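Local coordinates for phosphotriesterase homology protein (PDB 1BF6), which hydrolyses phosphorylated glyceryl acetates and aromatic acetates and propionates, using two zinc ions bound in a barrel of the phosphotriesterase family, at residues N55-R60 with P89-T94; D106-G111 with N148-P153; E166-L171 with V176-V181; F207-K212 with E219-M224; A227-G232 with Q275-V280. All coordinates share one frame; numbering follows the deposited sequence.

Contact 1: N55-R60 with P89-T94; sequences NRYMGR and PEHVAT
Tyr57 and Pro89 bring the two backbones nearest, with CA atoms 7.2 Å apart, where the loop 55-60 passes the start of the short, weakly bonded helix at 91-94. In this TIM-barrel member of the phosphotriesterase family, the contact joins the loops that follow two neighbouring parallel strands, 47-52 and 75-80. No hydrogen bond crosses it; the Tyr57 side chain carries it. With chi1 at -58°, CG of Tyr57 is anti to its own carbonyl carbon, and the ring swings out toward the second segment, where Pro89 and His91 share one of its faces. Pro89 CG sits over that face, 3.8 Å from the ring centroid, in a CH-pi contact offset toward CG, which it approaches to 3.4 Å. The other face is covered by Arg56 CG, so the phenol is sandwiched between aliphatic carbons, and its hydroxyl lies over the centre of the Arg56 guanidinium. His91 turns its CE1-NE2 edge to the hydroxyl end of the Tyr57 face in an offset edge-to-face pair, centroids 5.0 Å apart and planes at 74°. Its imidazole is backed by Pro89 CB over one face, while NE2 is hydrogen-bonded to Tyr82 OH, a bond that would restrain the turn of the ring. A glycerol molecule rests close to Tyr57. The nearest approach between the two aromatic side chains is His91 CE1 to Tyr57 OH, 3.3 Å.

Contact 2: D106-G111 with N148-P153; sequences DEIEQG and NQTGRP
Ile108 reaches across from the end of helix 97-109 to meet Thr150 and Arg152, where helix 134-150 gives way to a loop; both helices belong to the outer layer of the TIM barrel, and Asn148 nearby binds glucose. A chi1 of -75° puts CG2 of Ile108 trans to the backbone N, and both branches are used: CD1 comes tip to tip with Thr150 OG1 at 3.7 Å, while CG2 lies 3.8 Å from Arg152 CG. Arg152 bends at chi2 and chi3, which leaves its CB and CG against the isoleucine and carries the guanidinium away to the carbonyl oxygens of Gly120 and Phe290. Thr150 divides its branches too. OG1 is hydrogen-bonded to Ala146 O one helical turn back and weakly receives Arg152 N at 3.3 Å; CG2 packs on Ile108 CG2 and is passed by the bent Glu109, OE2 3.9 Å away. Replacing Ile108 with an alanine removes the methyls that touch Thr150 and the Arg152 methylenes, and would probably open a gap there. Since no hydrogen bond bridges the segments, van der Waals packing joins the helix ends, and the polar groups of Thr150 and Arg152 find partners on their own side or beyond, not across the contact.

Contact 3: E166-L171 with V176-V181; sequences EQLALL and VDLSRV
Val176 begins the return from helix 164-173: its backbone N donates to Leu171 O across 3.1 Å, reaching the oxygen from 34° out of the carbonyl plane. The same carbonyl lies against the valine side chain, with Val176 CB 3.3 Å from Leu171 O, so the bond and the packing are tight at one spot. Asp177 faces away and organises the turn. Its OD1 takes both Ser179 N, at 3.1 Å, and Ser179 OG, the two arriving from the same face of the carboxylate; the backbone bond makes an Asx turn. Leu178 then points back at the helix in the short 3-10 segment 178-179. Its methyls lie against Leu168, CD1 4.0 Å from Leu168 CB and CD2 3.5 Å from Leu168 O. Arg180 meets the ring of Phe289 in a cation-pi contact. Val181, at the start of strand 181-183, closes the core. Its chi1 of 178° extends CG1 away from the backbone N, setting that methyl 3.6 Å from Leu168 CD2, while CG2 meets Leu171 CD1 at 3.9 Å. Asp177 and Arg180, which make no contact with the helix segment, belong to the glucose-binding site, and the buried leucine-valine cluster packs the helix-to-strand return of a beta/alpha barrel.

Contact 4: F207-K212 with E219-M224; sequences FDTIGK and EKRIAM. With SO4 (sulfate ion), chain F.
Thr209 OG1 is gripped by Arg221 NH2 through a 3.0 Å hydrogen bond that lies nearly in the guanidinium plane, by a weak second bond from NE, and by Asp187 outside the two segments. The grip ties the loop after strand 204-207 of the TIM barrel to helix 218-230. Arg221 runs extended from CG to NE, long enough to carry its guanidinium from the helix to the type II turn 209-212. There one face lies toward Thr209 O, close but badly angled for a hydrogen bond, and the backbone N atoms of Ile210 and Gly211; at the edge NH2 gives a weak, fairly straight bond to Lys212 O. Asp218 and Asp187 form salt bridges to NH1 and NE, which would balance the buried charge. Ile210 lines the methylene part, CG1 lying 4.0 Å from Arg221 CD. Farther along the helix, Met224 lies at the ring edge of Phe207, its CB 3.5 Å from Phe207 CE2. The turn borders the metal site: Thr209 approaches the zinc ligand His185, whose ND1 is held by Asp208 OD1. Lys212 stretches out beyond CG and is hydrogen-bonded through NZ to Asp242 O, of another zinc ligand, and to a sulfate, probably from the crystallisation liquor, with Lys212 NZ 3.0 Å from sulfate O3.

Contact 5: A227-G232 with Q275-V280; sequences ALRDRG and QADVDV
Arg229 NE binds Asp277 OD2 at 2.7 Å in a salt bridge between helix 218-230 and the first turn of helix 275-289, both in the outer layer of the TIM barrel. The bond is short but bent, with an N-H...O angle of 131°. OD2 is met from above its carboxylate plane and itself lies tilted from the guanidinium plane, the two flat groups being turned 69° against each other; this is a single-oxygen contact and not a paired, side-on one. CG of Arg229 is trans to the backbone N (chi1 178°) and the chain stays extended to NE, bridging CA atoms of Arg229 and Asp277 that are 8.0 Å apart. Its CD lies 3.6 Å from Asp277 OD2, so the aliphatic part joins in as well. Around the pair, Leu234 touches both side chains and Phe273 packs on Arg229. A methionine in place of Arg229 would probably leave the Asp277 carboxylate without its charged mate and the two helices without this link. Beyond the bridge, helix 218-230 ends in a Schellman motif at Gly232. With little area buried, the hold between these two segments near the surface is mainly one ion pair, and solvent and ionic strength are likely to influence it.

Overall arrangement
The five contacts follow one another along a single TIM-barrel chain, each closing before the next opens. Contacts 1 and 2, with centres 18 Å apart, are joined by the salt bridge from Arg60 to Glu107, and helix 91-94 of contact 1 is followed in the chain by helix 97-109 of contact 2. Contact 2 meets contact 3, 17 Å on, where Pro153 packs against Arg180. Contacts 4 and 5, with centres 14 Å apart, share helix 218-230 and touch through Phe207 and Leu228. The two linked groups, 1-2-3 and 4-5, do not touch; contacts 3 and 4 come within about 10 Å at their nearest atoms. Segments of contacts 1 and 4 both border zinc ligands.

Contact 1: N55-R60 with P89-T94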
# COMPACT_ATOMS: atom_id res chain seq x y z
N ASN A 55 -1.84 -1.10 -9.63
CA ASN A 55 -2.05 -0.13 -10.70
C ASN A 55 -2.33 -0.85 -12.03
O ASN A 55 -2.29 -2.10 -12.10
CB ASN A 55 -0.94 0.95 -10.79
CG ASN A 55 0.46 0.41 -10.61
OD1 ASN A 55 0.90 -0.49 -11.33
ND2 ASN A 55 1.20 1.01 -9.69
N ARG A 56 -2.67 -0.10 -13.07
CA ARG A 56 -3.05 -0.71 -14.35
C ARG A 56 -2.29 -1.93 -14.85
O ARG A 56 -2.87 -3.00 -15.03
CB ARG A 56 -3.14 0.34 -15.46
CG ARG A 56 -3.66 -0.24 -16.75
CD ARG A 56 -4.03 0.83 -17.75
NE ARG A 56 -4.38 0.22 -19.04
CZ ARG A 56 -4.75 0.90 -20.12
NH1 ARG A 56 -4.84 2.22 -20.08
NH2 ARG A 56 -4.99 0.25 -21.25
N TYR A 57 -0.99 -1.77 -15.06
CA TYR A 57 -0.15 -2.83 -15.60
C TYR A 57 0.34 -3.89 -14.63
O TYR A 57 1.24 -4.68 -14.94
CB TYR A 57 0.95 -2.23 -16.46
CG TYR A 57 0.37 -1.40 -17.59
CD1 TYR A 57 -0.10 -2.00 -18.76
CD2 TYR A 57 0.21 -0.01 -17.46
CE1 TYR A 57 -0.72 -1.25 -19.77
CE2 TYR A 57 -0.41 0.74 -18.46
CZ TYR A 57 -0.87 0.12 -19.61
OH TYR A 57 -1.48 0.86 -20.60
N MET A 58 -0.27 -3.91 -13.45
CA MET A 58 0.00 -4.90 -12.42
C MET A 58 -1.19 -5.87 -12.47
O MET A 58 -1.23 -6.86 -11.75
CB MET A 58 0.10 -4.26 -11.03
CG MET A 58 1.43 -3.59 -10.73
SD MET A 58 1.37 -2.58 -9.23
CE MET A 58 1.60 -3.87 -7.94
N GLY A 59 -2.15 -5.57 -13.34
CA GLY A 59 -3.31 -6.43 -13.47
C GLY A 59 -4.54 -5.95 -12.72
O GLY A 59 -5.37 -6.77 -12.30
N ARG A 60 -4.67 -4.63 -12.56
CA ARG A 60 -5.82 -4.05 -11.87
C ARG A 60 -7.12 -4.42 -12.58
O ARG A 60 -7.15 -4.61 -13.80
CB ARG A 60 -5.67 -2.52 -11.80
CG ARG A 60 -6.77 -1.79 -10.98
CD ARG A 60 -6.61 -0.25 -11.09
NE ARG A 60 -6.88 0.20 -12.45
CZ ARG A 60 -6.31 1.25 -13.04
NH1 ARG A 60 -5.42 1.99 -12.39
NH2 ARG A 60 -6.57 1.52 -14.31
N PRO A 89 5.78 -1.43 -18.60
CA PRO A 89 5.45 -1.75 -20.00
C PRO A 89 6.49 -0.94 -20.80
O PRO A 89 7.14 -0.04 -20.26
CB PRO A 89 4.06 -1.12 -20.18
CG PRO A 89 3.49 -1.12 -18.80
CD PRO A 89 4.66 -0.74 -17.93
N GLU A 90 6.66 -1.27 -22.08
CA GLU A 90 7.62 -0.57 -22.95
C GLU A 90 7.41 0.94 -23.00
O GLU A 90 8.37 1.71 -23.00
CB GLU A 90 7.54 -1.12 -24.38
CG GLU A 90 7.75 -2.63 -24.51
CD GLU A 90 9.19 -3.07 -24.24
OE1 GLU A 90 10.07 -2.19 -24.06
OE2 GLU A 90 9.44 -4.30 -24.21
N HIS A 91 6.14 1.35 -23.02
CA HIS A 91 5.79 2.77 -23.11
C HIS A 91 6.21 3.71 -21.98
O HIS A 91 6.08 4.93 -22.11
CB HIS A 91 4.31 2.95 -23.48
CG HIS A 91 3.34 2.55 -22.41
ND1 HIS A 91 2.50 1.47 -22.54
CD2 HIS A 91 3.01 3.15 -21.24
CE1 HIS A 91 1.67 1.43 -21.51
NE2 HIS A 91 1.96 2.44 -20.71
N VAL A 92 6.68 3.16 -20.86
CA VAL A 92 7.13 4.04 -19.79
C VAL A 92 8.39 4.77 -20.28
O VAL A 92 8.61 5.94 -19.96
CB VAL A 92 7.42 3.26 -18.48
CG1 VAL A 92 8.09 4.18 -17.45
CG2 VAL A 92 6.11 2.71 -17.93
N ALA A 93 9.19 4.11 -21.11
CA ALA A 93 10.40 4.73 -21.64
C ALA A 93 10.12 5.68 -22.81
O ALA A 93 10.75 6.72 -22.92
CB ALA A 93 11.41 3.66 -22.07
N THR A 94 9.16 5.32 -23.66
CA THR A 94 8.83 6.11 -24.85
C THR A 94 7.89 7.29 -24.64
O THR A 94 7.91 8.25 -25.42
CB THR A 94 8.33 5.23 -25.99
OG1 THR A 94 7.10 4.58 -25.62
CG2 THR A 94 9.39 4.20 -26.37

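Contact 2: D106-G111 with N148-P153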
# COMPACT_ATOMS: atom_id res chain seq x y z
N ASP A 106 -5.94 11.64 -15.09
CA ASP A 106 -7.22 11.22 -15.65
C ASP A 106 -7.80 9.99 -14.94
O ASP A 106 -9.01 9.80 -14.92
CB ASP A 106 -7.11 10.94 -17.14
CG ASP A 106 -6.86 12.20 -17.98
OD1 ASP A 106 -6.86 13.33 -17.44
OD2 ASP A 106 -6.64 12.03 -19.19
N GLU A 107 -6.93 9.13 -14.43
CA GLU A 107 -7.40 7.95 -13.73
C GLU A 107 -8.02 8.38 -12.40
O GLU A 107 -8.98 7.76 -11.93
CB GLU A 107 -6.28 6.92 -13.54
CG GLU A 107 -5.93 6.19 -14.85
CD GLU A 107 -5.38 4.77 -14.64
OE1 GLU A 107 -4.57 4.56 -13.71
OE2 GLU A 107 -5.74 3.89 -15.43
N ILE A 108 -7.52 9.49 -11.86
CA ILE A 108 -8.00 10.08 -10.61
C ILE A 108 -9.28 10.88 -10.84
O ILE A 108 -10.25 10.76 -10.07
CB ILE A 108 -6.93 11.03 -10.00
CG1 ILE A 108 -5.81 10.22 -9.37
CG2 ILE A 108 -7.55 12.03 -9.02
CD1 ILE A 108 -4.59 11.04 -9.01
N GLU A 109 -9.31 11.65 -11.93
CA GLU A 109 -10.43 12.52 -12.26
C GLU A 109 -11.60 11.94 -13.04
O GLU A 109 -12.74 12.26 -12.75
CB GLU A 109 -9.94 13.80 -13.00
CG GLU A 109 -8.84 14.58 -12.29
CD GLU A 109 -9.34 15.43 -11.14
OE1 GLU A 109 -10.39 15.10 -10.54
OE2 GLU A 109 -8.69 16.44 -10.82
N GLN A 110 -11.32 11.10 -14.05
CA GLN A 110 -12.39 10.53 -14.86
C GLN A 110 -12.80 9.10 -14.51
O GLN A 110 -13.99 8.79 -14.48
CB GLN A 110 -12.02 10.57 -16.35
CG GLN A 110 -11.47 11.91 -16.84
CD GLN A 110 -12.36 13.09 -16.49
OE1 GLN A 110 -13.59 13.03 -16.63
NE2 GLN A 110 -11.74 14.17 -16.02
N GLY A 111 -11.82 8.22 -14.31
CA GLY A 111 -12.15 6.84 -13.99
C GLY A 111 -11.09 5.86 -14.43
O GLY A 111 -10.13 6.20 -15.14
N ASN A 148 0.83 17.22 -7.47
CA ASN A 148 0.82 18.68 -7.41
C ASN A 148 -0.43 19.25 -8.09
O ASN A 148 -0.86 20.36 -7.78
CB ASN A 148 2.11 19.27 -8.00
CG ASN A 148 3.35 18.96 -7.15
OD1 ASN A 148 3.24 18.65 -5.97
ND2 ASN A 148 4.52 19.03 -7.76
N GLN A 149 -1.06 18.48 -8.96
CA GLN A 149 -2.25 18.95 -9.64
C GLN A 149 -3.54 18.51 -8.96
O GLN A 149 -4.51 19.28 -8.89
CB GLN A 149 -2.27 18.46 -11.10
CG GLN A 149 -1.20 19.10 -12.00
CD GLN A 149 -1.29 20.64 -12.02
OE1 GLN A 149 -2.36 21.21 -12.22
NE2 GLN A 149 -0.17 21.30 -11.79
N THR A 150 -3.55 17.29 -8.42
CA THR A 150 -4.76 16.73 -7.81
C THR A 150 -4.79 16.69 -6.30
O THR A 150 -5.86 16.54 -5.71
CB THR A 150 -5.01 15.29 -8.31
OG1 THR A 150 -3.96 14.44 -7.84
CG2 THR A 150 -5.09 15.25 -9.84
N GLY A 151 -3.63 16.75 -5.68
CA GLY A 151 -3.55 16.70 -4.23
C GLY A 151 -3.69 15.28 -3.67
O GLY A 151 -3.55 15.11 -2.47
N ARG A 152 -3.96 14.29 -4.52
CA ARG A 152 -4.09 12.91 -4.02
C ARG A 152 -2.72 12.43 -3.52
O ARG A 152 -1.68 12.71 -4.12
CB ARG A 152 -4.66 11.96 -5.08
CG ARG A 152 -6.05 12.33 -5.59
CD ARG A 152 -7.03 12.69 -4.47
NE ARG A 152 -7.24 11.60 -3.52
CZ ARG A 152 -7.43 11.76 -2.21
NH1 ARG A 152 -7.45 12.98 -1.68
NH2 ARG A 152 -7.57 10.70 -1.42
N PRO A 153 -2.71 11.70 -2.39
CA PRO A 153 -1.44 11.23 -1.83
C PRO A 153 -0.69 10.18 -2.66
O PRO A 153 -1.24 9.59 -3.60
CB PRO A 153 -1.86 10.71 -0.44
CG PRO A 153 -3.19 10.18 -0.67
CD PRO A 153 -3.84 11.24 -1.57

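Contact 3: E166-L171 with V176-V181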
# COMPACT_ATOMS: atom_id res chain seq x y z
N GLU A 166 15.69 8.11 -0.34
CA GLU A 166 15.95 8.58 -1.70
C GLU A 166 14.64 8.92 -2.42
O GLU A 166 14.57 9.91 -3.16
CB GLU A 166 16.73 7.53 -2.50
CG GLU A 166 18.22 7.45 -2.15
CD GLU A 166 18.52 6.59 -0.93
OE1 GLU A 166 17.59 6.01 -0.33
OE2 GLU A 166 19.70 6.50 -0.58
N GLN A 167 13.61 8.11 -2.18
CA GLN A 167 12.30 8.36 -2.77
C GLN A 167 11.75 9.69 -2.25
O GLN A 167 11.15 10.45 -3.00
CB GLN A 167 11.29 7.27 -2.39
CG GLN A 167 11.58 5.87 -2.90
CD GLN A 167 10.51 4.87 -2.49
OE1 GLN A 167 9.67 5.16 -1.63
NE2 GLN A 167 10.51 3.71 -3.12
N LEU A 168 11.91 9.92 -0.95
CA LEU A 168 11.40 11.14 -0.32
C LEU A 168 12.13 12.39 -0.81
O LEU A 168 11.49 13.42 -1.05
CB LEU A 168 11.47 11.04 1.21
CG LEU A 168 10.59 9.96 1.87
CD1 LEU A 168 10.74 10.05 3.38
CD2 LEU A 168 9.14 10.15 1.46
N ALA A 169 13.45 12.29 -0.94
CA ALA A 169 14.28 13.39 -1.43
C ALA A 169 13.88 13.75 -2.87
O ALA A 169 13.79 14.93 -3.22
CB ALA A 169 15.76 13.00 -1.37
N LEU A 170 13.63 12.73 -3.69
CA LEU A 170 13.22 12.94 -5.08
C LEU A 170 11.85 13.64 -5.15
O LEU A 170 11.66 14.63 -5.88
CB LEU A 170 13.16 11.60 -5.83
CG LEU A 170 12.83 11.63 -7.33
CD1 LEU A 170 13.91 12.42 -8.08
CD2 LEU A 170 12.76 10.22 -7.88
N LEU A 171 10.90 13.14 -4.37
CA LEU A 171 9.56 13.71 -4.36
C LEU A 171 9.55 15.15 -3.82
O LEU A 171 8.90 16.02 -4.40
CB LEU A 171 8.60 12.81 -3.57
CG LEU A 171 8.31 11.45 -4.23
CD1 LEU A 171 7.52 10.57 -3.26
CD2 LEU A 171 7.54 11.64 -5.53
N VAL A 176 6.69 18.07 -3.66
CA VAL A 176 5.71 17.31 -2.89
C VAL A 176 5.88 17.51 -1.38
O VAL A 176 6.99 17.47 -0.87
CB VAL A 176 5.79 15.79 -3.22
CG1 VAL A 176 4.78 15.01 -2.39
CG2 VAL A 176 5.54 15.57 -4.71
N ASP A 177 4.76 17.81 -0.70
CA ASP A 177 4.72 17.98 0.76
C ASP A 177 4.82 16.53 1.26
O ASP A 177 3.89 15.75 1.03
CB ASP A 177 3.37 18.57 1.17
CG ASP A 177 3.25 18.84 2.67
OD1 ASP A 177 3.83 18.09 3.48
OD2 ASP A 177 2.55 19.80 3.04
N LEU A 178 5.93 16.18 1.91
CA LEU A 178 6.16 14.80 2.36
C LEU A 178 5.11 14.19 3.29
O LEU A 178 5.04 12.96 3.43
CB LEU A 178 7.58 14.61 2.90
CG LEU A 178 8.73 14.89 1.92
CD1 LEU A 178 10.07 14.57 2.55
CD2 LEU A 178 8.54 14.10 0.63
N SER A 179 4.27 15.04 3.89
CA SER A 179 3.22 14.55 4.77
C SER A 179 2.12 13.90 3.93
O SER A 179 1.20 13.28 4.45
CB SER A 179 2.63 15.69 5.62
OG SER A 179 1.82 16.56 4.84
N ARG A 180 2.23 14.06 2.61
CA ARG A 180 1.26 13.48 1.68
C ARG A 180 1.83 12.21 1.00
O ARG A 180 1.25 11.69 0.05
CB ARG A 180 0.83 14.53 0.65
CG ARG A 180 0.27 15.82 1.28
CD ARG A 180 -0.99 15.53 2.13
NE ARG A 180 -2.11 15.07 1.31
CZ ARG A 180 -2.87 14.01 1.59
NH1 ARG A 180 -2.66 13.28 2.68
NH2 ARG A 180 -3.82 13.64 0.74
N VAL A 181 2.95 11.73 1.54
CA VAL A 181 3.62 10.53 1.04
C VAL A 181 3.71 9.46 2.16
O VAL A 181 3.98 9.78 3.32
CB VAL A 181 5.07 10.85 0.59
CG1 VAL A 181 5.80 9.59 0.12
CG2 VAL A 181 5.07 11.91 -0.52

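Contact 4: F207-K212 with E219-M224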
# COMPACT_ATOMS: atom_id res chain seq x y z
N PHE A 207 4.30 -0.64 7.92
CA PHE A 207 4.73 -1.98 8.33
C PHE A 207 3.60 -2.75 7.66
O PHE A 207 2.56 -3.04 8.27
CB PHE A 207 4.70 -2.15 9.86
CG PHE A 207 5.87 -1.50 10.58
CD1 PHE A 207 6.16 -0.14 10.42
CD2 PHE A 207 6.68 -2.25 11.43
CE1 PHE A 207 7.25 0.46 11.09
CE2 PHE A 207 7.76 -1.67 12.11
CZ PHE A 207 8.05 -0.31 11.93
N ASP A 208 3.77 -3.01 6.36
CA ASP A 208 2.75 -3.68 5.55
C ASP A 208 3.07 -5.09 5.03
O ASP A 208 2.39 -5.57 4.12
CB ASP A 208 2.35 -2.80 4.36
CG ASP A 208 3.55 -2.30 3.56
OD1 ASP A 208 4.59 -2.98 3.55
OD2 ASP A 208 3.46 -1.20 2.98
N THR A 209 4.11 -5.71 5.57
CA THR A 209 4.47 -7.07 5.16
C THR A 209 4.28 -8.03 6.35
O THR A 209 4.95 -9.06 6.47
CB THR A 209 5.92 -7.15 4.62
OG1 THR A 209 6.85 -6.70 5.61
CG2 THR A 209 6.08 -6.28 3.34
N ILE A 210 3.35 -7.65 7.23
CA ILE A 210 3.02 -8.45 8.41
C ILE A 210 2.62 -9.85 7.97
O ILE A 210 1.79 -10.01 7.08
CB ILE A 210 1.87 -7.78 9.19
CG1 ILE A 210 2.40 -6.53 9.92
CG2 ILE A 210 1.24 -8.76 10.19
CD1 ILE A 210 1.31 -5.53 10.30
N GLY A 211 3.23 -10.86 8.59
CA GLY A 211 2.93 -12.25 8.25
C GLY A 211 3.93 -12.88 7.30
O GLY A 211 3.95 -14.10 7.15
N LYS A 212 4.75 -12.06 6.64
CA LYS A 212 5.75 -12.56 5.69
C LYS A 212 7.04 -12.83 6.46
O LYS A 212 8.09 -12.25 6.20
CB LYS A 212 5.95 -11.55 4.55
CG LYS A 212 4.63 -11.26 3.82
CD LYS A 212 4.76 -10.55 2.48
CE LYS A 212 3.39 -10.49 1.83
NZ LYS A 212 3.44 -9.97 0.44
N GLU A 219 8.06 -10.84 15.06
CA GLU A 219 8.61 -10.50 16.38
C GLU A 219 9.48 -9.25 16.27
O GLU A 219 9.50 -8.40 17.17
CB GLU A 219 9.43 -11.66 16.94
CG GLU A 219 10.07 -11.35 18.29
CD GLU A 219 10.94 -12.49 18.83
OE1 GLU A 219 11.11 -13.51 18.12
OE2 GLU A 219 11.46 -12.35 19.96
N LYS A 220 10.22 -9.14 15.17
CA LYS A 220 11.08 -7.99 14.94
C LYS A 220 10.28 -6.77 14.47
O LYS A 220 10.68 -5.64 14.76
CB LYS A 220 12.21 -8.34 13.98
CG LYS A 220 13.20 -9.30 14.59
CD LYS A 220 14.43 -9.49 13.72
CE LYS A 220 15.43 -10.39 14.44
NZ LYS A 220 16.73 -10.48 13.72
N ARG A 221 9.17 -7.00 13.79
CA ARG A 221 8.29 -5.91 13.36
C ARG A 221 7.71 -5.31 14.65
O ARG A 221 7.66 -4.08 14.83
CB ARG A 221 7.14 -6.42 12.47
CG ARG A 221 7.55 -6.96 11.09
CD ARG A 221 6.33 -7.28 10.24
NE ARG A 221 6.74 -7.64 8.88
CZ ARG A 221 7.15 -8.85 8.50
NH1 ARG A 221 7.20 -9.86 9.36
NH2 ARG A 221 7.63 -9.02 7.27
N ILE A 222 7.31 -6.18 15.58
CA ILE A 222 6.76 -5.75 16.86
C ILE A 222 7.78 -4.93 17.64
O ILE A 222 7.44 -3.87 18.19
CB ILE A 222 6.22 -6.98 17.69
CG1 ILE A 222 4.87 -7.42 17.11
CG2 ILE A 222 6.10 -6.64 19.17
CD1 ILE A 222 4.36 -8.75 17.63
N ALA A 223 9.04 -5.37 17.64
CA ALA A 223 10.11 -4.66 18.34
C ALA A 223 10.29 -3.24 17.74
O ALA A 223 10.48 -2.28 18.49
CB ALA A 223 11.41 -5.43 18.27
N MET A 224 10.20 -3.13 16.41
CA MET A 224 10.33 -1.82 15.76
C MET A 224 9.13 -0.96 16.10
O MET A 224 9.28 0.24 16.35
CB MET A 224 10.50 -1.95 14.24
CG MET A 224 11.88 -2.45 13.82
SD MET A 224 12.38 -1.91 12.15
CE MET A 224 11.35 -2.94 11.15
S SO4 F . 5.52 -11.93 -2.36
O1 SO4 F . 6.32 -13.07 -2.78
O2 SO4 F . 4.55 -11.56 -3.49
O3 SO4 F . 4.66 -12.21 -1.10
O4 SO4 F . 6.45 -10.77 -2.01

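Contact 5: A227-G232 with Q275-V280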
# COMPACT_ATOMS: atom_id res chain seq x y z
N ALA A 227 9.69 0.66 19.37
CA ALA A 227 10.67 1.75 19.31
C ALA A 227 9.95 3.04 18.91
O ALA A 227 10.22 4.11 19.45
CB ALA A 227 11.77 1.42 18.30
N LEU A 228 9.00 2.93 17.99
CA LEU A 228 8.23 4.07 17.52
C LEU A 228 7.26 4.56 18.60
O LEU A 228 7.15 5.75 18.86
CB LEU A 228 7.49 3.72 16.22
CG LEU A 228 8.47 3.32 15.11
CD1 LEU A 228 7.70 2.97 13.84
CD2 LEU A 228 9.49 4.42 14.86
N ARG A 229 6.61 3.62 19.27
CA ARG A 229 5.70 3.96 20.36
C ARG A 229 6.46 4.66 21.50
O ARG A 229 5.99 5.65 22.05
CB ARG A 229 5.04 2.68 20.89
CG ARG A 229 4.12 2.93 22.07
CD ARG A 229 3.58 1.63 22.60
NE ARG A 229 2.68 1.85 23.72
CZ ARG A 229 2.87 1.34 24.93
NH1 ARG A 229 3.93 0.59 25.18
NH2 ARG A 229 2.00 1.60 25.90
N ASP A 230 7.65 4.15 21.82
CA ASP A 230 8.48 4.72 22.89
C ASP A 230 8.91 6.16 22.61
O ASP A 230 9.20 6.92 23.53
CB ASP A 230 9.75 3.89 23.11
CG ASP A 230 9.47 2.48 23.62
OD1 ASP A 230 8.43 2.24 24.27
OD2 ASP A 230 10.33 1.62 23.35
N ARG A 231 8.97 6.51 21.33
CA ARG A 231 9.38 7.86 20.93
C ARG A 231 8.19 8.75 20.57
O ARG A 231 8.38 9.88 20.08
CB ARG A 231 10.36 7.76 19.75
CG ARG A 231 11.68 7.11 20.12
CD ARG A 231 12.41 6.63 18.88
NE ARG A 231 13.76 6.13 19.18
CZ ARG A 231 14.04 4.95 19.72
NH1 ARG A 231 13.07 4.10 20.06
NH2 ARG A 231 15.30 4.61 19.93
N GLY A 232 6.99 8.25 20.83
CA GLY A 232 5.77 8.99 20.54
C GLY A 232 5.54 9.24 19.05
O GLY A 232 4.91 10.24 18.68
N GLN A 275 -5.10 -0.53 23.34
CA GLN A 275 -5.99 -0.56 22.19
C GLN A 275 -6.03 0.81 21.50
O GLN A 275 -6.28 0.90 20.29
CB GLN A 275 -7.39 -1.01 22.59
CG GLN A 275 -8.33 -1.27 21.42
CD GLN A 275 -7.80 -2.31 20.44
OE1 GLN A 275 -7.43 -3.41 20.82
NE2 GLN A 275 -7.78 -1.95 19.17
N ALA A 276 -5.78 1.87 22.27
CA ALA A 276 -5.75 3.24 21.75
C ALA A 276 -4.54 3.37 20.82
O ALA A 276 -4.64 3.99 19.77
CB ALA A 276 -5.64 4.25 22.89
N ASP A 277 -3.40 2.81 21.24
CA ASP A 277 -2.17 2.82 20.43
C ASP A 277 -2.48 2.13 19.08
O ASP A 277 -2.10 2.62 18.01
CB ASP A 277 -1.04 2.01 21.09
CG ASP A 277 -0.43 2.69 22.31
OD1 ASP A 277 -0.41 3.93 22.40
OD2 ASP A 277 0.05 1.94 23.20
N VAL A 278 -3.16 0.99 19.16
CA VAL A 278 -3.54 0.24 17.97
C VAL A 278 -4.45 1.07 17.06
O VAL A 278 -4.23 1.16 15.86
CB VAL A 278 -4.28 -1.09 18.35
CG1 VAL A 278 -4.85 -1.78 17.11
CG2 VAL A 278 -3.33 -2.02 19.11
N ASP A 279 -5.46 1.72 17.66
CA ASP A 279 -6.42 2.52 16.91
C ASP A 279 -5.80 3.74 16.22
O ASP A 279 -6.32 4.20 15.20
CB ASP A 279 -7.63 2.90 17.78
CG ASP A 279 -8.51 1.69 18.14
OD1 ASP A 279 -8.23 0.57 17.65
OD2 ASP A 279 -9.50 1.85 18.90
N VAL A 280 -4.69 4.24 16.75
CA VAL A 280 -4.01 5.37 16.12
C VAL A 280 -3.50 4.90 14.74
O VAL A 280 -3.74 5.56 13.72
CB VAL A 280 -2.82 5.87 16.98
CG1 VAL A 280 -1.92 6.79 16.16
CG2 VAL A 280 -3.34 6.62 18.18